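Local coordinates for pilus assembly protein PILC (Thermus thermophilus, PDB 2WHN) that probably acts as an inner-membrane component of the type IV pilus machinery, controlling pilus assembly and disassembly and the localization and ATPase activity of PilB, at residues 64-69 and 83-87; 21-25 and 35-39; 48-52 and 72-76. Residues are numbered along the deposited sequence.

Interaction 1 of 3, residues 64-69 and 83-87; sequences AFSEAL and VRAGE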
loop_
_atom_site.group_PDB
_atom_site.type_symbol
_atom_site.label_atom_id
_atom_site.label_comp_id
_atom_site.label_asym_id
_atom_site.label_seq_id
_atom_site.Cartn_x
_atom_site.Cartn_y
_atom_site.Cartn_z
ATOM N N ALA A 64 -0.303 -11.375 8.218
ATOM C CA ALA A 64 0.659 -11.124 7.154
ATOM C C ALA A 64 0.296 -9.861 6.380
ATOM O O ALA A 64 -0.881 -9.516 6.254
ATOM C CB ALA A 64 0.740 -12.325 6.220
ATOM N N PHE A 65 1.316 -9.162 5.889
ATOM C CA PHE A 65 1.120 -7.912 5.156
ATOM C C PHE A 65 0.271 -8.149 3.908
ATOM O O PHE A 65 -0.685 -7.413 3.643
ATOM C CB PHE A 65 2.478 -7.298 4.779
ATOM C CG PHE A 65 2.380 -5.953 4.113
ATOM C CD1 PHE A 65 1.400 -5.044 4.484
ATOM C CD2 PHE A 65 3.306 -5.577 3.151
ATOM C CE1 PHE A 65 1.328 -3.793 3.885
ATOM C CE2 PHE A 65 3.241 -4.332 2.546
ATOM C CZ PHE A 65 2.250 -3.439 2.910
ATOM N N SER A 66 0.605 -9.199 3.165
ATOM C CA SER A 66 -0.123 -9.539 1.947
ATOM C C SER A 66 -1.595 -9.849 2.204
ATOM O O SER A 66 -2.455 -9.466 1.413
ATOM C CB SER A 66 0.543 -10.710 1.229
ATOM O OG SER A 66 0.643 -11.823 2.088
ATOM N N GLU A 67 -1.891 -10.534 3.305
ATOM C CA GLU A 67 -3.283 -10.820 3.647
ATOM C C GLU A 67 -4.024 -9.557 4.087
ATOM O O GLU A 67 -5.195 -9.372 3.760
ATOM C CB GLU A 67 -3.405 -11.909 4.719
ATOM C CG GLU A 67 -4.846 -12.101 5.205
ATOM C CD GLU A 67 -5.042 -13.345 6.055
ATOM O OE1 GLU A 67 -4.068 -13.800 6.689
ATOM O OE2 GLU A 67 -6.184 -13.855 6.110
ATOM N N ALA A 68 -3.341 -8.683 4.820
ATOM C CA ALA A 68 -3.929 -7.397 5.185
ATOM C C ALA A 68 -4.309 -6.590 3.941
ATOM O O ALA A 68 -5.402 -6.026 3.869
ATOM C CB ALA A 68 -2.986 -6.604 6.077
ATOM N N LEU A 69 -3.424 -6.575 2.948
ATOM C CA LEU A 69 -3.708 -5.923 1.670
ATOM C C LEU A 69 -4.874 -6.583 0.941
ATOM O O LEU A 69 -5.696 -5.904 0.319
ATOM C CB LEU A 69 -2.475 -5.938 0.766
ATOM C CG LEU A 69 -1.173 -5.359 1.326
ATOM C CD1 LEU A 69 -0.056 -5.473 0.300
ATOM C CD2 LEU A 69 -1.363 -3.916 1.762
ATOM N N VAL A 83 3.878 -8.693 -3.280
ATOM C CA VAL A 83 4.108 -8.420 -1.864
ATOM C C VAL A 83 4.279 -9.706 -1.069
ATOM O O VAL A 83 5.137 -9.791 -0.189
ATOM C CB VAL A 83 2.969 -7.571 -1.250
ATOM C CG1 VAL A 83 3.040 -7.592 0.278
ATOM C CG2 VAL A 83 3.043 -6.144 -1.771
ATOM N N ARG A 84 3.486 -10.723 -1.400
ATOM C CA ARG A 84 3.587 -12.013 -0.718
ATOM C C ARG A 84 4.947 -12.672 -0.938
ATOM O O ARG A 84 5.504 -13.288 -0.028
ATOM C CB ARG A 84 2.468 -12.958 -1.167
ATOM C CG ARG A 84 2.654 -14.391 -0.694
ATOM C CD ARG A 84 2.582 -14.468 0.819
ATOM N NE ARG A 84 3.012 -15.768 1.324
ATOM C CZ ARG A 84 3.127 -16.064 2.614
ATOM N NH1 ARG A 84 2.844 -15.150 3.535
ATOM N NH2 ARG A 84 3.529 -17.272 2.982
ATOM N N ALA A 85 5.476 -12.557 -2.151
ATOM C CA ALA A 85 6.815 -13.067 -2.440
ATOM C C ALA A 85 7.866 -12.283 -1.652
ATOM O O ALA A 85 8.835 -12.851 -1.155
ATOM C CB ALA A 85 7.106 -13.001 -3.933
ATOM N N GLY A 86 7.639 -10.982 -1.505
ATOM C CA GLY A 86 8.554 -10.116 -0.762
ATOM C C GLY A 86 8.641 -10.439 0.718
ATOM O O GLY A 86 9.719 -10.377 1.310
ATOM N N GLU A 87 7.506 -10.773 1.323
ATOM C CA GLU A 87 7.473 -11.142 2.739
ATOM C C GLU A 87 8.413 -12.300 3.030
ATOM O O GLU A 87 9.023 -12.358 4.098
ATOM C CB GLU A 87 6.058 -11.535 3.167
ATOM C CG GLU A 87 5.010 -10.477 2.927
ATOM C CD GLU A 87 3.612 -10.992 3.190
ATOM O OE1 GLU A 87 3.420 -12.225 3.187
ATOM O OE2 GLU A 87 2.710 -10.162 3.419
#
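Two nearly antiparallel helices of the all-helical N-terminal domain of PilC pack here: the short helix 65-70 meets the C-terminal part of helix 77-89, the segment axes approaching to 9.2 Å at 159°. Val83, Ser66 and Glu87 contribute most of the buried surface. Val83 supplies the apolar part. Its CG1 lies 3.5 Å from Phe65 CD2 and 3.8 Å from Leu69 CD1, so one methyl touches two side chains a helical turn apart. Phe65 also packs on Val55 and Val59 of helix 46-60, which extends the packing to a third helix.

The polar half centres on the first turn of helix 65-70, where backbone amides have no acceptor from a preceding turn. Ala64 occupies the N-cap position but its methyl cannot accept a hydrogen bond. Glu87 reaches across instead, its OE2 accepting from Ser66 N at 2.3 Å, a very short distance in the model. Ser66 OG, 3.0 Å from both Glu87 OE1 and Glu87 OE2, can add at most a weak hydrogen bond to one of them. The carboxylate is held in turn by Arg84, whose NH1 forms a salt bridge with Glu87 OE1 at 3.0 Å.

Interaction 2 of 3, residues 21-25 and 35-39; sequences QLATM and ALAIL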
loop_
_atom_site.group_PDB
_atom_site.type_symbol
_atom_site.label_atom_id
_atom_site.label_comp_id
_atom_site.label_asym_id
_atom_site.label_seq_id
_atom_site.Cartn_x
_atom_site.Cartn_y
_atom_site.Cartn_z
ATOM N N GLN A 21 6.181 5.964 -1.329
ATOM C CA GLN A 21 6.487 6.277 0.065
ATOM C C GLN A 21 7.017 5.062 0.811
ATOM O O GLN A 21 8.030 5.140 1.510
ATOM C CB GLN A 21 5.246 6.811 0.777
ATOM C CG GLN A 21 4.827 8.209 0.339
ATOM C CD GLN A 21 3.465 8.593 0.879
ATOM O OE1 GLN A 21 2.633 7.731 1.168
ATOM N NE2 GLN A 21 3.242 9.891 1.051
ATOM N N LEU A 22 6.298 3.951 0.694
ATOM C CA LEU A 22 6.680 2.730 1.379
ATOM C C LEU A 22 8.008 2.206 0.836
ATOM O O LEU A 22 8.909 1.880 1.603
ATOM C CB LEU A 22 5.579 1.674 1.248
ATOM C CG LEU A 22 5.797 0.354 1.991
ATOM C CD1 LEU A 22 6.060 0.595 3.481
ATOM C CD2 LEU A 22 4.616 -0.591 1.792
ATOM N N ALA A 23 8.136 2.172 -0.491
ATOM C CA ALA A 23 9.398 1.832 -1.146
ATOM C C ALA A 23 10.560 2.622 -0.555
ATOM O O ALA A 23 11.641 2.080 -0.317
ATOM C CB ALA A 23 9.302 2.105 -2.652
ATOM N N THR A 24 10.363 3.927 -0.441
ATOM C CA THR A 24 11.410 4.835 0.005
ATOM C C THR A 24 11.809 4.527 1.446
ATOM O O THR A 24 12.987 4.365 1.751
ATOM C CB THR A 24 10.953 6.301 -0.131
ATOM O OG1 THR A 24 10.959 6.663 -1.518
ATOM C CG2 THR A 24 11.878 7.245 0.640
ATOM N N MET A 25 10.819 4.343 2.313
ATOM C CA MET A 25 11.116 4.071 3.717
ATOM C C MET A 25 11.715 2.685 3.943
ATOM O O MET A 25 12.657 2.531 4.714
ATOM C CB MET A 25 9.887 4.305 4.591
ATOM C CG MET A 25 9.560 5.774 4.764
ATOM S SD MET A 25 8.142 6.085 5.824
ATOM C CE MET A 25 6.781 5.698 4.727
ATOM N N ALA A 35 7.097 2.234 8.829
ATOM C CA ALA A 35 6.719 2.919 7.590
ATOM C C ALA A 35 5.212 3.155 7.507
ATOM O O ALA A 35 4.762 4.242 7.130
ATOM C CB ALA A 35 7.197 2.131 6.374
ATOM N N LEU A 36 4.436 2.144 7.884
ATOM C CA LEU A 36 2.985 2.238 7.802
ATOM C C LEU A 36 2.425 3.305 8.742
ATOM O O LEU A 36 1.496 4.022 8.380
ATOM C CB LEU A 36 2.333 0.881 8.082
ATOM C CG LEU A 36 2.586 -0.205 7.032
ATOM C CD1 LEU A 36 2.092 -1.556 7.515
ATOM C CD2 LEU A 36 1.942 0.161 5.702
ATOM N N ALA A 37 2.995 3.414 9.939
ATOM C CA ALA A 37 2.552 4.414 10.905
ATOM C C ALA A 37 2.786 5.837 10.402
ATOM O O ALA A 37 1.985 6.740 10.658
ATOM C CB ALA A 37 3.240 4.204 12.246
ATOM N N ILE A 38 3.897 6.034 9.699
ATOM C CA ILE A 38 4.214 7.329 9.106
ATOM C C ILE A 38 3.289 7.603 7.928
ATOM O O ILE A 38 2.770 8.713 7.779
ATOM C CB ILE A 38 5.675 7.377 8.616
ATOM C CG1 ILE A 38 6.638 7.456 9.802
ATOM C CG2 ILE A 38 5.884 8.541 7.653
ATOM C CD1 ILE A 38 7.928 6.683 9.587
ATOM N N LEU A 39 3.068 6.571 7.116
ATOM C CA LEU A 39 2.244 6.676 5.918
ATOM C C LEU A 39 0.792 6.973 6.250
ATOM O O LEU A 39 0.125 7.718 5.533
ATOM C CB LEU A 39 2.316 5.383 5.100
ATOM C CG LEU A 39 3.508 5.316 4.157
ATOM C CD1 LEU A 39 3.420 4.098 3.258
ATOM C CD2 LEU A 39 3.594 6.603 3.347
#
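The segments 21-25 and 35-39 run roughly antiparallel, their axes crossing at 138° with a closest approach of 9.9 Å. The splay shows in the backbone register: the CA atoms of Met25 and Ala35 are 6.0 Å apart, whereas those of Gln21 and Leu39 are 7.2 Å apart. This is a helical hairpin, in which helix 12-28 turns sharply into helix 32-39. The sequence was predicted as one membrane-spanning helix, but in this domain it folds into two helices that pack on each other.

Met25 and Leu39 lose the most surface. The Met25 side chain reaches across so that its CE lies 3.3 Å from Leu39 CG and 3.5 Å from Ala35 O, while its SD is 3.8 Å from Ile38 CG2. Where the backbones come nearest, the small side chain of Ala35 allows close approach, with Met25 CB 3.9 Å from Ala35 CB. Leu22 closes the other flank, its CD1 lying 3.5 Å from Ala35 CB and its CB 3.8 Å from Leu39 CD1. Leu30, in the turn, touches both Met25 and Ile38, and Leu22 also packs on Leu96 of helix 92-109.

No hydrogen bond or salt bridge joins the two segments, so the association rests on the close fit of aliphatic and thioether groups rather than on directional bonds.

Interaction 3 of 3, residues 48-52 and 72-76; sequences FREIL and HKIFS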
loop_
_atom_site.group_PDB
_atom_site.type_symbol
_atom_site.label_atom_id
_atom_site.label_comp_id
_atom_site.label_asym_id
_atom_site.label_seq_id
_atom_site.Cartn_x
_atom_site.Cartn_y
_atom_site.Cartn_z
ATOM N N PHE A 48 -8.563 5.921 1.653
ATOM C CA PHE A 48 -7.296 5.199 1.644
ATOM C C PHE A 48 -6.651 5.225 3.023
ATOM O O PHE A 48 -6.080 4.226 3.463
ATOM C CB PHE A 48 -6.339 5.765 0.596
ATOM C CG PHE A 48 -5.285 4.786 0.149
ATOM C CD1 PHE A 48 -5.463 3.422 0.335
ATOM C CD2 PHE A 48 -4.144 5.223 -0.498
ATOM C CE1 PHE A 48 -4.498 2.516 -0.082
ATOM C CE2 PHE A 48 -3.189 4.320 -0.943
ATOM C CZ PHE A 48 -3.361 2.970 -0.732
ATOM N N ARG A 49 -6.783 6.357 3.714
ATOM C CA ARG A 49 -6.290 6.491 5.083
ATOM C C ARG A 49 -6.958 5.474 6.001
ATOM O O ARG A 49 -6.297 4.842 6.825
ATOM C CB ARG A 49 -6.543 7.903 5.618
ATOM C CG ARG A 49 -5.403 8.875 5.389
ATOM C CD ARG A 49 -5.229 9.822 6.568
ATOM N NE ARG A 49 -6.470 10.510 6.915
ATOM C CZ ARG A 49 -7.109 11.359 6.115
ATOM N NH1 ARG A 49 -6.637 11.624 4.904
ATOM N NH2 ARG A 49 -8.229 11.938 6.525
ATOM N N GLU A 50 -8.275 5.349 5.882
ATOM C CA GLU A 50 -9.010 4.374 6.671
ATOM C C GLU A 50 -8.555 2.962 6.321
ATOM O O GLU A 50 -8.391 2.118 7.199
ATOM C CB GLU A 50 -10.517 4.528 6.450
ATOM C CG GLU A 50 -11.109 5.768 7.105
ATOM C CD GLU A 50 -11.730 5.469 8.454
ATOM O OE1 GLU A 50 -11.389 4.420 9.043
ATOM O OE2 GLU A 50 -12.582 6.263 8.914
ATOM N N ILE A 51 -8.317 2.726 5.035
ATOM C CA ILE A 51 -7.822 1.438 4.563
ATOM C C ILE A 51 -6.480 1.114 5.205
ATOM O O ILE A 51 -6.243 -0.009 5.655
ATOM C CB ILE A 51 -7.623 1.447 3.034
ATOM C CG1 ILE A 51 -8.965 1.602 2.313
ATOM C CG2 ILE A 51 -6.907 0.190 2.585
ATOM C CD1 ILE A 51 -9.806 0.359 2.336
ATOM N N LEU A 52 -5.587 2.096 5.203
ATOM C CA LEU A 52 -4.216 1.872 5.642
ATOM C C LEU A 52 -4.127 1.716 7.155
ATOM O O LEU A 52 -3.302 0.954 7.653
ATOM C CB LEU A 52 -3.304 2.998 5.161
ATOM C CG LEU A 52 -3.160 3.072 3.640
ATOM C CD1 LEU A 52 -2.330 4.281 3.242
ATOM C CD2 LEU A 52 -2.546 1.780 3.098
ATOM N N HIS A 72 -8.543 -5.502 0.567
ATOM C CA HIS A 72 -8.916 -4.215 -0.008
ATOM C C HIS A 72 -8.739 -4.176 -1.524
ATOM O O HIS A 72 -7.666 -4.487 -2.045
ATOM C CB HIS A 72 -8.130 -3.087 0.662
ATOM C CG HIS A 72 -8.265 -3.066 2.155
ATOM N ND1 HIS A 72 -9.340 -2.490 2.797
ATOM C CD2 HIS A 72 -7.464 -3.561 3.130
ATOM C CE1 HIS A 72 -9.197 -2.631 4.103
ATOM N NE2 HIS A 72 -8.070 -3.281 4.332
ATOM N N LYS A 73 -9.790 -3.749 -2.219
ATOM C CA LYS A 73 -9.873 -3.883 -3.670
ATOM C C LYS A 73 -8.757 -3.132 -4.387
ATOM O O LYS A 73 -8.319 -3.536 -5.465
ATOM C CB LYS A 73 -11.235 -3.395 -4.175
ATOM C CG LYS A 73 -12.412 -4.242 -3.712
ATOM C CD LYS A 73 -13.662 -3.393 -3.460
ATOM C CE LYS A 73 -13.817 -2.285 -4.497
ATOM N NZ LYS A 73 -14.299 -2.801 -5.806
ATOM N N ILE A 74 -8.314 -2.025 -3.804
ATOM C CA ILE A 74 -7.316 -1.176 -4.453
ATOM C C ILE A 74 -6.013 -1.924 -4.770
ATOM O O ILE A 74 -5.258 -1.526 -5.658
ATOM C CB ILE A 74 -7.015 0.083 -3.614
ATOM C CG1 ILE A 74 -5.986 0.968 -4.320
ATOM C CG2 ILE A 74 -6.537 -0.303 -2.217
ATOM C CD1 ILE A 74 -6.452 1.498 -5.667
ATOM N N PHE A 75 -5.758 -3.016 -4.059
ATOM C CA PHE A 75 -4.560 -3.815 -4.309
ATOM C C PHE A 75 -4.875 -5.015 -5.204
ATOM O O PHE A 75 -5.650 -5.891 -4.828
ATOM C CB PHE A 75 -3.931 -4.269 -2.983
ATOM C CG PHE A 75 -3.602 -3.132 -2.047
ATOM C CD1 PHE A 75 -4.415 -2.853 -0.958
ATOM C CD2 PHE A 75 -2.512 -2.307 -2.291
ATOM C CE1 PHE A 75 -4.140 -1.779 -0.117
ATOM C CE2 PHE A 75 -2.228 -1.243 -1.446
ATOM C CZ PHE A 75 -3.054 -0.971 -0.367
ATOM N N SER A 76 -4.308 -5.024 -6.408
ATOM C CA SER A 76 -4.581 -6.078 -7.385
ATOM C C SER A 76 -3.972 -7.419 -6.972
ATOM O O SER A 76 -3.083 -7.475 -6.120
ATOM C CB SER A 76 -4.048 -5.676 -8.759
ATOM O OG SER A 76 -2.632 -5.747 -8.790
#
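Residues 72-76 form the connection between helix 65-70 and helix 77-89, and they fold against one face of helix 46-60. His72 opens the segment with Ile51 CG2 over one face of its ring, 3.6 Å from the ring centroid and 14° off the normal, a CH-pi contact. A type I beta turn then runs from His72 to Phe75, closed by the hydrogen bond from Phe75 N to His72 O at 3.1 Å. Lys73 takes no part in the packing, the end of its side chain leading away from the helix. Ile74 faces the helix again, its CG2 4.1 Å from Phe48 CE1. Phe75 follows with the tip of its ring, CZ, 3.8 Å from Phe48 CE1, near the plane of the Phe48 ring. The edge of the Phe75 ring also meets Ile51 and Leu52, with CE1 4.3 Å from Ile51 CG2. Ser76 takes no part in this packing; it is the N-cap of helix 77-89, its OG bonded to Tyr79 N.

Three helices surround the contact. Helix 46-60 provides the main surface against which the turn packs. Helix 12-28 adds Leu15 against Phe75, and Phe18 of the same helix meets Phe48 edge-to-face. Helix 77-89 sets Tyr79 beside the Phe75 ring.

All three contacts are partly buried, and interaction 3 lies closest to the middle of the chain, its centre about 7 Å from the chain's centre. Interactions 1 and 2 each join two helices; interaction 3 sets against helix 46-60 the turn that links the two helices of interaction 1, so 1 and 3 interlock along the chain, while 2 precedes both. Their chemistry differs: 1 combines apolar packing with a carboxylate at a helix start, 2 is mainly apolar, without hydrogen bonds across the segments, and 3 is aromatic and aliphatic. Interaction 1 touches both others, with Phe65 CZ 3.9 Å from Leu22 CD2 and Leu69 O 3.5 Å from Phe75 CD1. Interactions 2 and 3 do not touch.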